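Local coordinates for uronate isomerase (Caulobacter crescentus, PDB 2Q01), which catalyses the reversible isomerisation of D-glucuronate to D-fructuronate and of D-galacturonate to D-tagaturonate in uronate metabolism, at the interface of chains A and B. Residues are numbered along the deposited sequence; one frame, centred on the assembly and turned at random. Chains: chain A/B, Uronate isomerase.

Contact 1: the interface of chains A and B. Residues chain A 408-410, 449, 453, 457; chain B 108-109, 111.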
loop_
_atom_site.group_PDB
_atom_site.type_symbol
_atom_site.label_atom_id
_atom_site.label_comp_id
_atom_site.label_asym_id
_atom_site.label_seq_id
_atom_site.Cartn_x
_atom_site.Cartn_y
_atom_site.Cartn_z
ATOM N N GLY A 408 12.764 -3.251 13.132
ATOM C CA GLY A 408 14.218 -3.360 13.080
ATOM C C GLY A 408 14.670 -4.529 12.229
ATOM O O GLY A 408 13.852 -5.213 11.610
ATOM N N PHE A 409 15.980 -4.753 12.188
ATOM C CA PHE A 409 16.548 -5.856 11.419
ATOM C C PHE A 409 16.588 -7.144 12.227
ATOM O O PHE A 409 16.634 -8.242 11.662
ATOM C CB PHE A 409 17.965 -5.518 10.956
ATOM C CG PHE A 409 18.027 -4.429 9.929
ATOM C CD1 PHE A 409 17.726 -4.688 8.593
ATOM C CD2 PHE A 409 18.399 -3.144 10.292
ATOM C CE1 PHE A 409 17.787 -3.675 7.639
ATOM C CE2 PHE A 409 18.472 -2.125 9.341
ATOM C CZ PHE A 409 18.159 -2.393 8.015
ATOM N N TYR A 410 16.575 -7.005 13.549
ATOM C CA TYR A 410 16.777 -8.139 14.444
ATOM C C TYR A 410 15.464 -8.819 14.817
ATOM O O TYR A 410 15.446 -9.800 15.562
ATOM C CB TYR A 410 17.595 -7.714 15.672
ATOM C CG TYR A 410 18.950 -7.141 15.294
ATOM C CD1 TYR A 410 19.173 -5.764 15.281
ATOM C CD2 TYR A 410 20.002 -7.981 14.918
ATOM C CE1 TYR A 410 20.415 -5.236 14.919
ATOM C CE2 TYR A 410 21.246 -7.467 14.559
ATOM C CZ TYR A 410 21.444 -6.097 14.561
ATOM O OH TYR A 410 22.673 -5.596 14.201
ATOM N N MET A 449 22.545 5.395 8.654
ATOM C CA MET A 449 23.383 4.468 9.401
ATOM C C MET A 449 24.844 4.632 9.024
ATOM O O MET A 449 25.170 5.174 7.969
ATOM C CB MET A 449 22.906 3.021 9.239
ATOM C CG MET A 449 23.462 2.226 8.081
ATOM S SD MET A 449 22.669 0.610 7.960
ATOM C CE MET A 449 22.356 0.294 9.685
ATOM N N GLU A 453 27.953 -0.180 10.962
ATOM C CA GLU A 453 26.672 -0.825 11.251
ATOM C C GLU A 453 26.173 -1.656 10.071
ATOM O O GLU A 453 25.687 -2.777 10.252
ATOM C CB GLU A 453 25.619 0.222 11.617
ATOM C CG GLU A 453 25.851 0.942 12.938
ATOM C CD GLU A 453 24.912 2.124 13.135
ATOM O OE1 GLU A 453 24.781 2.608 14.278
ATOM O OE2 GLU A 453 24.300 2.573 12.148
ATOM N N LEU A 457 25.662 -5.722 9.495
ATOM C CA LEU A 457 24.293 -6.134 9.216
ATOM C C LEU A 457 24.094 -7.106 8.060
ATOM O O LEU A 457 23.360 -8.074 8.227
ATOM C CB LEU A 457 23.345 -4.938 9.116
ATOM C CG LEU A 457 22.762 -4.530 10.473
ATOM C CD1 LEU A 457 22.132 -3.183 10.386
ATOM C CD2 LEU A 457 21.739 -5.532 10.971
ATOM N N TYR B 108 22.091 -1.230 19.637
ATOM C CA TYR B 108 22.254 -1.743 18.263
ATOM C C TYR B 108 20.932 -2.155 17.587
ATOM O O TYR B 108 20.826 -2.162 16.362
ATOM C CB TYR B 108 23.247 -2.920 18.247
ATOM C CG TYR B 108 22.717 -4.204 18.858
ATOM C CD1 TYR B 108 22.737 -4.400 20.237
ATOM C CD2 TYR B 108 22.196 -5.222 18.058
ATOM C CE1 TYR B 108 22.251 -5.567 20.804
ATOM C CE2 TYR B 108 21.708 -6.398 18.619
ATOM C CZ TYR B 108 21.734 -6.559 19.994
ATOM O OH TYR B 108 21.257 -7.709 20.574
ATOM N N LEU B 109 19.931 -2.489 18.396
ATOM C CA LEU B 109 18.634 -2.906 17.876
ATOM C C LEU B 109 18.000 -1.819 17.012
ATOM O O LEU B 109 17.267 -2.110 16.067
ATOM C CB LEU B 109 17.693 -3.281 19.022
ATOM C CG LEU B 109 17.543 -4.775 19.316
ATOM C CD1 LEU B 109 18.781 -5.537 18.866
ATOM C CD2 LEU B 109 17.272 -5.008 20.794
ATOM N N ARG B 111 19.208 0.188 14.837
ATOM C CA ARG B 111 19.799 0.405 13.515
ATOM C C ARG B 111 18.718 0.416 12.436
ATOM O O ARG B 111 17.998 -0.571 12.252
ATOM C CB ARG B 111 20.842 -0.680 13.201
ATOM C CG ARG B 111 22.175 -0.464 13.881
ATOM C CD ARG B 111 23.054 -1.701 13.817
ATOM N NE ARG B 111 24.198 -1.598 14.725
ATOM C CZ ARG B 111 25.173 -2.500 14.821
ATOM N NH1 ARG B 111 26.165 -2.308 15.678
ATOM N NH2 ARG B 111 25.166 -3.592 14.066
HETATM O O HOH W 1 23.942 0.930 16.417
HETATM O O HOH W 2 17.465 -2.706 13.583
#

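Contact 2: the interface of chains A and B. Residues chain A 351, 377-378; chain B 71, 317, 320, 328-330.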
loop_
_atom_site.group_PDB
_atom_site.type_symbol
_atom_site.label_atom_id
_atom_site.label_comp_id
_atom_site.label_asym_id
_atom_site.label_seq_id
_atom_site.Cartn_x
_atom_site.Cartn_y
_atom_site.Cartn_z
ATOM N N ASN A 351 4.279 -13.940 25.501
ATOM C CA ASN A 351 5.439 -13.523 26.283
ATOM C C ASN A 351 6.354 -14.693 26.648
ATOM O O ASN A 351 7.333 -14.521 27.372
ATOM C CB ASN A 351 4.976 -12.780 27.543
ATOM C CG ASN A 351 3.838 -11.796 27.262
ATOM O OD1 ASN A 351 2.796 -11.831 27.918
ATOM N ND2 ASN A 351 4.032 -10.925 26.277
ATOM N N HIS A 377 7.013 -5.753 19.028
ATOM C CA HIS A 377 6.570 -5.778 20.419
ATOM C C HIS A 377 6.676 -7.147 21.080
ATOM O O HIS A 377 7.270 -7.272 22.153
ATOM C CB HIS A 377 5.147 -5.242 20.580
ATOM C CG HIS A 377 4.598 -5.442 21.957
ATOM N ND1 HIS A 377 4.937 -4.628 23.016
ATOM C CD2 HIS A 377 3.778 -6.393 22.461
ATOM C CE1 HIS A 377 4.330 -5.055 24.108
ATOM N NE2 HIS A 377 3.624 -6.127 23.800
ATOM N N TYR A 378 6.061 -8.155 20.467
ATOM C CA TYR A 378 5.922 -9.468 21.100
ATOM C C TYR A 378 7.217 -10.255 21.012
ATOM O O TYR A 378 7.756 -10.412 19.915
ATOM C CB TYR A 378 4.791 -10.274 20.458
ATOM C CG TYR A 378 3.411 -9.851 20.885
ATOM C CD1 TYR A 378 2.629 -9.031 20.075
ATOM C CD2 TYR A 378 2.884 -10.273 22.099
ATOM C CE1 TYR A 378 1.352 -8.644 20.467
ATOM C CE2 TYR A 378 1.620 -9.887 22.503
ATOM C CZ TYR A 378 0.859 -9.075 21.684
ATOM O OH TYR A 378 -0.398 -8.701 22.089
ATOM N N ARG B 71 9.593 -0.928 23.764
ATOM C CA ARG B 71 9.003 -1.883 22.832
ATOM C C ARG B 71 10.066 -2.805 22.240
ATOM O O ARG B 71 10.036 -4.019 22.447
ATOM C CB ARG B 71 8.260 -1.150 21.712
ATOM C CG ARG B 71 6.771 -0.983 21.963
ATOM C CD ARG B 71 6.097 -0.248 20.815
ATOM N NE ARG B 71 6.336 -0.902 19.532
ATOM C CZ ARG B 71 5.475 -1.725 18.941
ATOM N NH1 ARG B 71 5.776 -2.276 17.773
ATOM N NH2 ARG B 71 4.313 -1.998 19.519
ATOM N N ASN B 317 -1.781 -6.430 24.124
ATOM C CA ASN B 317 -1.227 -7.365 25.094
ATOM C C ASN B 317 -2.076 -7.290 26.355
ATOM O O ASN B 317 -2.034 -6.291 27.084
ATOM C CB ASN B 317 0.231 -7.005 25.397
ATOM C CG ASN B 317 1.044 -8.177 25.939
ATOM O OD1 ASN B 317 2.166 -8.409 25.495
ATOM N ND2 ASN B 317 0.497 -8.901 26.911
ATOM N N LEU B 320 0.022 -7.627 29.725
ATOM C CA LEU B 320 0.672 -6.342 29.978
ATOM C C LEU B 320 -0.299 -5.258 30.461
ATOM O O LEU B 320 0.095 -4.364 31.211
ATOM C CB LEU B 320 1.394 -5.880 28.708
ATOM C CG LEU B 320 2.354 -4.689 28.693
ATOM C CD1 LEU B 320 3.614 -4.990 29.488
ATOM C CD2 LEU B 320 2.699 -4.332 27.259
ATOM N N LYS B 328 1.839 1.141 27.085
ATOM C CA LYS B 328 3.072 0.392 27.321
ATOM C C LYS B 328 3.636 -0.220 26.036
ATOM O O LYS B 328 4.409 -1.180 26.076
ATOM C CB LYS B 328 2.874 -0.669 28.417
ATOM C CG LYS B 328 2.445 -0.107 29.783
ATOM C CD LYS B 328 3.462 0.887 30.352
ATOM C CE LYS B 328 2.911 1.602 31.577
ATOM N NZ LYS B 328 3.739 2.776 31.971
ATOM N N GLY B 329 3.252 0.356 24.900
ATOM C CA GLY B 329 3.785 -0.046 23.607
ATOM C C GLY B 329 3.121 -1.259 22.992
ATOM O O GLY B 329 3.715 -1.949 22.169
ATOM N N ALA B 330 1.882 -1.526 23.383
ATOM C CA ALA B 330 1.149 -2.649 22.816
ATOM C C ALA B 330 -0.118 -2.200 22.101
ATOM O O ALA B 330 -1.100 -2.928 22.081
ATOM C CB ALA B 330 0.837 -3.670 23.887
#

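Contact 3: the interface of chains A and B. Residues chain A 339, 368-370, 373; chain B 332-333, 362, 390.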
loop_
_atom_site.group_PDB
_atom_site.type_symbol
_atom_site.label_atom_id
_atom_site.label_comp_id
_atom_site.label_asym_id
_atom_site.label_seq_id
_atom_site.Cartn_x
_atom_site.Cartn_y
_atom_site.Cartn_z
ATOM N N VAL A 339 -3.981 -8.696 13.440
ATOM C CA VAL A 339 -4.148 -8.043 14.751
ATOM C C VAL A 339 -5.173 -8.761 15.630
ATOM O O VAL A 339 -4.862 -9.128 16.761
ATOM C CB VAL A 339 -4.483 -6.515 14.627
ATOM C CG1 VAL A 339 -4.481 -5.829 15.982
ATOM C CG2 VAL A 339 -3.492 -5.820 13.734
ATOM N N SER A 368 3.748 -2.455 7.321
ATOM C CA SER A 368 3.898 -1.293 8.199
ATOM C C SER A 368 2.738 -1.145 9.179
ATOM O O SER A 368 2.901 -0.563 10.256
ATOM C CB SER A 368 4.063 -0.008 7.380
ATOM O OG SER A 368 2.929 0.227 6.560
ATOM N N ARG A 369 1.576 -1.678 8.807
ATOM C CA ARG A 369 0.370 -1.526 9.610
ATOM C C ARG A 369 0.297 -2.524 10.756
ATOM O O ARG A 369 -0.011 -2.147 11.877
ATOM C CB ARG A 369 -0.882 -1.652 8.744
ATOM C CG ARG A 369 -2.112 -0.984 9.351
ATOM C CD ARG A 369 -3.417 -1.655 8.928
ATOM N NE ARG A 369 -3.604 -1.685 7.477
ATOM C CZ ARG A 369 -3.712 -2.793 6.744
ATOM N NH1 ARG A 369 -3.665 -3.993 7.309
ATOM N NH2 ARG A 369 -3.879 -2.700 5.434
ATOM N N GLU A 370 0.570 -3.796 10.480
ATOM C CA GLU A 370 0.316 -4.853 11.463
ATOM C C GLU A 370 1.554 -5.670 11.815
ATOM O O GLU A 370 1.894 -5.796 12.985
ATOM C CB GLU A 370 -0.814 -5.783 10.987
ATOM C CG GLU A 370 -2.067 -5.058 10.464
ATOM C CD GLU A 370 -3.215 -5.991 10.153
ATOM O OE1 GLU A 370 -3.082 -7.210 10.392
ATOM O OE2 GLU A 370 -4.263 -5.504 9.678
ATOM N N PRO A 373 4.583 -3.567 13.662
ATOM C CA PRO A 373 4.162 -3.291 15.044
ATOM C C PRO A 373 3.972 -4.518 15.954
ATOM O O PRO A 373 4.271 -4.439 17.144
ATOM C CB PRO A 373 2.852 -2.519 14.859
ATOM C CG PRO A 373 2.994 -1.884 13.527
ATOM C CD PRO A 373 3.646 -2.943 12.706
ATOM N N ILE B 332 -1.616 -1.535 18.574
ATOM C CA ILE B 332 -1.333 -1.946 17.203
ATOM C C ILE B 332 -2.355 -1.301 16.261
ATOM O O ILE B 332 -3.534 -1.258 16.583
ATOM C CB ILE B 332 -1.384 -3.512 17.072
ATOM C CG1 ILE B 332 -0.654 -4.214 18.231
ATOM C CG2 ILE B 332 -0.840 -3.989 15.729
ATOM C CD1 ILE B 332 0.870 -3.948 18.339
ATOM N N PRO B 333 -1.903 -0.752 15.115
ATOM C CA PRO B 333 -2.831 -0.194 14.124
ATOM C C PRO B 333 -3.813 -1.203 13.541
ATOM O O PRO B 333 -3.510 -2.393 13.449
ATOM C CB PRO B 333 -1.903 0.293 13.011
ATOM C CG PRO B 333 -0.608 0.513 13.667
ATOM C CD PRO B 333 -0.503 -0.560 14.697
ATOM N N LEU B 362 -3.495 5.551 10.751
ATOM C CA LEU B 362 -2.481 4.560 11.075
ATOM C C LEU B 362 -2.414 3.563 9.921
ATOM O O LEU B 362 -1.572 2.664 9.892
ATOM C CB LEU B 362 -2.858 3.851 12.373
ATOM C CG LEU B 362 -2.028 4.037 13.647
ATOM C CD1 LEU B 362 -1.110 5.226 13.580
ATOM C CD2 LEU B 362 -2.922 4.088 14.891
ATOM N N HIS B 390 4.433 5.700 11.493
ATOM C CA HIS B 390 4.717 6.284 10.186
ATOM C C HIS B 390 5.325 7.680 10.309
ATOM O O HIS B 390 5.607 8.336 9.314
ATOM C CB HIS B 390 3.451 6.304 9.335
ATOM C CG HIS B 390 2.648 5.043 9.421
ATOM N ND1 HIS B 390 3.125 3.825 8.988
ATOM C CD2 HIS B 390 1.400 4.811 9.892
ATOM C CE1 HIS B 390 2.207 2.898 9.189
ATOM N NE2 HIS B 390 1.150 3.470 9.734
#

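Contact 4: the interface of chains A and B. Residues chain A 368, 402; chain B 364, 390, 398.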
loop_
_atom_site.group_PDB
_atom_site.type_symbol
_atom_site.label_atom_id
_atom_site.label_comp_id
_atom_site.label_asym_id
_atom_site.label_seq_id
_atom_site.Cartn_x
_atom_site.Cartn_y
_atom_site.Cartn_z
ATOM N N SER A 368 3.748 -2.455 7.321
ATOM C CA SER A 368 3.898 -1.293 8.199
ATOM C C SER A 368 2.738 -1.145 9.179
ATOM O O SER A 368 2.901 -0.563 10.256
ATOM C CB SER A 368 4.063 -0.008 7.380
ATOM O OG SER A 368 2.929 0.227 6.560
ATOM N N GLN A 402 9.413 -0.858 4.613
ATOM C CA GLN A 402 8.166 -0.759 5.390
ATOM C C GLN A 402 8.195 -1.444 6.759
ATOM O O GLN A 402 7.440 -1.076 7.665
ATOM C CB GLN A 402 6.984 -1.239 4.550
ATOM C CG GLN A 402 6.710 -0.307 3.381
ATOM C CD GLN A 402 5.831 -0.898 2.308
ATOM O OE1 GLN A 402 5.853 -0.440 1.165
ATOM N NE2 GLN A 402 5.044 -1.907 2.662
ATOM N N GLU B 364 -1.741 3.531 6.171
ATOM C CA GLU B 364 -1.122 4.228 5.026
ATOM C C GLU B 364 -1.811 4.001 3.687
ATOM O O GLU B 364 -1.645 4.791 2.750
ATOM C CB GLU B 364 0.340 3.811 4.866
ATOM C CG GLU B 364 1.282 4.365 5.905
ATOM C CD GLU B 364 2.732 4.043 5.589
ATOM O OE1 GLU B 364 3.500 4.986 5.300
ATOM O OE2 GLU B 364 3.100 2.847 5.612
ATOM N N HIS B 390 4.433 5.700 11.493
ATOM C CA HIS B 390 4.717 6.284 10.186
ATOM C C HIS B 390 5.325 7.680 10.309
ATOM O O HIS B 390 5.607 8.336 9.314
ATOM C CB HIS B 390 3.451 6.304 9.335
ATOM C CG HIS B 390 2.648 5.043 9.421
ATOM N ND1 HIS B 390 3.125 3.825 8.988
ATOM C CD2 HIS B 390 1.400 4.811 9.892
ATOM C CE1 HIS B 390 2.207 2.898 9.189
ATOM N NE2 HIS B 390 1.150 3.470 9.734
ATOM N N ARG B 398 6.409 8.683 2.162
ATOM C CA ARG B 398 5.260 7.974 1.586
ATOM C C ARG B 398 3.988 8.818 1.649
ATOM O O ARG B 398 3.234 8.872 0.679
ATOM C CB ARG B 398 5.045 6.624 2.261
ATOM C CG ARG B 398 5.948 5.523 1.730
ATOM C CD ARG B 398 5.449 4.150 2.125
ATOM N NE ARG B 398 5.495 3.928 3.570
ATOM C CZ ARG B 398 6.528 3.402 4.222
ATOM N NH1 ARG B 398 6.466 3.234 5.541
ATOM N NH2 ARG B 398 7.626 3.047 3.564
HETATM O O HOH W 3 3.601 1.281 3.551
#

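Contact 1: the interface of chains A and B
The ring of A:Tyr410 takes the edge of the B:Tyr108 ring on one face: the centroids lie 5.1 Å apart, the planes are turned by 77°, and B:Tyr108 CE2 stands over the centre of the A:Tyr410 ring. Beside this edge-to-face pair, methyl CD1 of B:Leu109 packs 3.6 Å from A:Tyr410 CD1. The aliphatic stretch of B:Arg111 belongs to the same tightly packed part. Extended from CG to NE (chi2 166°), it passes A:Met449 CE and A:Leu457, whose CD1 is 3.8 Å from B:Arg111 CD. The guanidinium then lies between A:Glu453 CA on one face and B:Tyr108 CB on the other. Its NE edge is the wet side. Carboxylate OE1 of A:Glu453 stays 4.3 Å from B:Arg111 NE, and water 1 joins them, 2.8 Å from A:Glu453 OE1 and, in the guanidinium plane, 3.1 Å from B:Arg111 NE. Opposite charges so placed would probably still attract. A second water links the backbones, 2.9 Å from A:Phe409 N and 2.6 Å from B:Leu109 O, and it also meets the carbonyl O of B:Arg111. In the fold, chain A supplies the loop 408-410, A:Met449 and helix 451-469, and chain B the 3-10 turn 107-110 with the residue just after it.

Contact 2: the interface of chains A and B
A:His377 packs among B:Arg71, B:Asn317, B:Leu320, B:Gly329 and B:Ala330, and hides 75 Å² there. Its CB lies 3.5 Å from guanidinium NH2 of B:Arg71. With CG anti to the backbone N (chi1 172°), the imidazole is carried on toward chain B. CE1 meets methyl CD2 of B:Leu320 at 3.6 Å, while methyl CB of B:Ala330 covers one face of the ring, offset toward its rim. At the far end NE2 donates to amide oxygen OD1 of B:Asn317, 3.2 Å away, with the acceptor in the ring plane and the ring turned 84° from the amide. Ring atom ND1 is 3.1 Å from the carbonyl O of B:Gly329; a hydrogen bond here as well would require a doubly protonated, charged ring, which the structure does not show. B:Arg71 NH2 donates to that carbonyl at 2.7 Å, from above its plane, and probably steadies it. The neighbouring A:Tyr378 lays its ring nearly parallel to the B:Asn317 amide, 18° off, and its own face is covered by A:His377 CD2. B:Asn317 OD1 takes a second bond, 3.2 Å from ND2 of A:Asn351; the two amides are almost coplanar, and both donors lie in the carbonyl plane on lone pairs.

Contact 3: the interface of chains A and B
The imidazole of B:His390 turns its edge to chain A, with A:Ser368 CB in the ring plane and 3.9 Å from its CE1. On its own side, NE2 of the same ring donates to the carbonyl O of B:Leu362 at 2.8 Å, from above the carbonyl plane, which restrains the ring's rotation. The other flat group, the guanidinium of A:Arg369, has the carboxylate of A:Glu370 at its edge: NH1 and OE2 form a salt bridge of 2.9 Å within chain A, and OE2 is met from above the carboxylate plane. The tip of A:Arg369 is thus tied to its own helix, and the aliphatic root makes the contact across. Chi1 of -157° swings CG away from the backbone N toward B:Pro333, whose CB is 3.9 Å from it, and the two side chains run antiparallel alongside one another. The proline ring also lies against the backbone of A:Arg369, its CG 3.3 Å from the carbonyl O, while its CD meets A:Pro373 CB. Next to it, methyl CG2 of B:Ile332 fits between A:Val339 CG2, at 3.8 Å, and A:Pro373. Were A:Arg369 shortened to an alanine, B:Pro333 CB would probably lose its aliphatic cover and the A:Glu370 carboxylate its charged mate. Through the van der Waals contacts described, helix 366-375 and A:Val339 of chain A are seated against strand 332-333 of chain B.

Contact 4: the interface of chains A and B
A chi1 of 61° places the hydroxyl of A:Ser368 between its backbone N and carbonyl carbon, facing chain B, while B:Glu364 stretches out beyond CG (chi2 -173°) to meet it. The hydroxyl OG donates to carboxylate OE2 of B:Glu364 at 2.8 Å, and it approaches nearly along the C-O axis. Water 3, 2.6 Å from OE2 of B:Glu364 and 3.3 Å from OG of A:Ser368, offers a longer, probably weaker, second path between them. The other carboxylate oxygen is held within chain B: NE of B:Arg398 donates to B:Glu364 OE1 at 2.8 Å, on the syn side, somewhat out of the carboxylate plane, and in the plane of the guanidinium. This salt bridge would probably steady the carboxylate and favour its charged form. CG of B:Glu364 further lies over the centre of the B:His390 ring, 3.6 Å above its plane, a second-shell support for that histidine. Without this carboxylate, as with an alanine at B:Glu364, the A:Ser368 hydroxyl is likely to lose its acceptor and the B:Arg398 guanidinium to become free to turn. That guanidinium has another role across the contact: methylene CG of A:Gln402 rests on one face, 3.5 Å from NH2 of B:Arg398, with the amide turned 70° from it. In the fold, helices 366-375 and 393-407 of chain A face helix 393-407, the 3-10 turn 388-390 and the B:Glu364 loop of chain B.

Contacts 3 and 4 adjoin, their C-alpha centres about 9 Å apart, and share A:Ser368 and B:His390, so helix 366-375 of chain A serves both. Contact 2 lies about 13 Å from contact 3; its A:His377 and A:Tyr378 come soon after that helix, and its chain B loop 328-330 runs on toward strand 332-333. Contact 1 is about 19 to 20 Å from the others, yet its loop 408-410 directly follows helix 393-407 of contact 4. The two chains contribute largely different elements, though helix 393-407 serves both in contact 4. The deposited assembly holds three copies, but the structure alone does not prove a trimer in solution.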